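Local coordinates for structural protein VP1 (Trichodysplasia spinulosa-associated polyomavirus, PDB 4U60) that builds the pentameric units of the viral capsid with its jelly-roll fold and engages sialylated glycolipids through a displaced glycan-binding site, at the interface of chains A and B. Coordinates in Å, arbitrary orientation; residue numbers count along the deposited sequence, not the author numbering. Chains: chain A/B, Structural protein VP1.

The interface of chains A and B. Residues chain A 100-101, 103-104; chain B 68, 130, 188, 191-192.
A:Ser103, on the short 3-10 helix 102-105, pushes its hydroxyl into chain B between two backbone carbonyls, at a junction between neighbouring subunits of the VP1 pentamer. A chi1 of 69° turns OG into the gap flanked by the residue's own N and C, pointing it at both acceptors. A:Ser103 OG hydrogen-bonds to B:Val188 O at 2.8 Å, in the carbonyl plane, with a C=O...O angle of 158°. Its second bond is less well aimed: A:Ser103 OG lies 3.0 Å from B:Trp191 O but well above that carbonyl's plane. One hydroxyl hydrogen has to serve both, so the two bonds are probably shared or alternate. From the opposite face of the B:Trp191 carbonyl comes the phenol of B:Tyr68, whose OH donates to B:Trp191 O at 2.7 Å. B:Val188 CG1 sits over the centre of that tyrosine ring and backs it from within chain B. This is the compact part of the patch, completed by B:Phe130, whose rim atom CZ reaches A:Ser103 CB at 3.6 Å.

Towards A:Gly101 the contact stays close but turns apolar: the B:Cys192 sulfur, SG, rests 3.6 Å from A:Gly101 CA in van der Waals contact. The loose end is at A:Val100, which has little surface hidden and whose CG1 stands farther off, 3.9 Å from B:Cys192 SG. Behind this, the A:Ser104 hydroxyl ties the turn to itself, A:Ser104 OG donating to A:Gly101 O at 2.7 Å.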
# COMPACT_ATOMS: atom_id res chain seq x y z
N VAL A 100 -20.71 -3.66 -7.77
CA VAL A 100 -21.33 -3.04 -8.93
C VAL A 100 -21.55 -1.56 -8.62
O VAL A 100 -21.86 -1.19 -7.48
CB VAL A 100 -22.66 -3.73 -9.25
CG1 VAL A 100 -23.35 -3.08 -10.44
CG2 VAL A 100 -22.41 -5.22 -9.52
N GLY A 101 -21.40 -0.71 -9.64
CA GLY A 101 -21.69 0.70 -9.51
C GLY A 101 -20.62 1.54 -8.84
O GLY A 101 -20.89 2.61 -8.34
N SER A 103 -18.43 3.31 -10.20
CA SER A 103 -18.38 4.58 -10.91
C SER A 103 -19.42 5.60 -10.44
O SER A 103 -19.24 6.80 -10.63
CB SER A 103 -18.50 4.37 -12.42
OG SER A 103 -19.79 3.93 -12.73
N SER A 104 -20.51 5.14 -9.81
CA SER A 104 -21.50 6.07 -9.24
C SER A 104 -20.91 6.98 -8.17
O SER A 104 -21.52 8.00 -7.84
CB SER A 104 -22.73 5.31 -8.69
OG SER A 104 -22.42 4.65 -7.47
N TYR B 68 -17.57 8.34 -20.47
CA TYR B 68 -16.62 7.35 -21.00
C TYR B 68 -16.08 7.77 -22.35
O TYR B 68 -16.80 8.34 -23.20
CB TYR B 68 -17.25 5.96 -21.10
CG TYR B 68 -17.56 5.36 -19.75
CD1 TYR B 68 -16.55 4.82 -18.98
CD2 TYR B 68 -18.85 5.34 -19.23
CE1 TYR B 68 -16.79 4.29 -17.73
CE2 TYR B 68 -19.12 4.81 -17.98
CZ TYR B 68 -18.08 4.28 -17.22
OH TYR B 68 -18.30 3.73 -15.97
N PHE B 130 -10.14 8.08 -10.82
CA PHE B 130 -10.97 6.99 -11.34
C PHE B 130 -10.32 6.56 -12.63
O PHE B 130 -10.13 7.36 -13.52
CB PHE B 130 -12.39 7.50 -11.60
CG PHE B 130 -13.30 6.50 -12.26
CD1 PHE B 130 -13.76 5.39 -11.57
CD2 PHE B 130 -13.68 6.66 -13.57
CE1 PHE B 130 -14.63 4.48 -12.17
CE2 PHE B 130 -14.55 5.76 -14.18
CZ PHE B 130 -15.04 4.68 -13.48
N VAL B 188 -20.16 8.66 -16.39
CA VAL B 188 -19.62 7.60 -15.53
C VAL B 188 -20.38 7.55 -14.20
O VAL B 188 -20.50 6.47 -13.62
CB VAL B 188 -18.08 7.63 -15.35
CG1 VAL B 188 -17.40 7.64 -16.71
CG2 VAL B 188 -17.64 8.81 -14.49
N TRP B 191 -23.45 5.10 -15.17
CA TRP B 191 -23.27 3.87 -15.96
C TRP B 191 -21.98 3.20 -15.53
O TRP B 191 -20.95 3.87 -15.45
CB TRP B 191 -23.16 4.16 -17.46
CG TRP B 191 -24.39 4.69 -18.12
CD1 TRP B 191 -24.56 5.95 -18.60
CD2 TRP B 191 -25.61 3.99 -18.39
NE1 TRP B 191 -25.79 6.08 -19.17
CE2 TRP B 191 -26.45 4.90 -19.07
CE3 TRP B 191 -26.06 2.67 -18.15
CZ2 TRP B 191 -27.73 4.55 -19.50
CZ3 TRP B 191 -27.32 2.33 -18.60
CH2 TRP B 191 -28.14 3.27 -19.27
N CYS B 192 -22.06 1.89 -15.27
CA CYS B 192 -20.90 1.06 -14.93
C CYS B 192 -20.90 -0.20 -15.81
O CYS B 192 -21.91 -0.55 -16.41
CB CYS B 192 -20.92 0.70 -13.44
SG CYS B 192 -22.34 -0.27 -12.95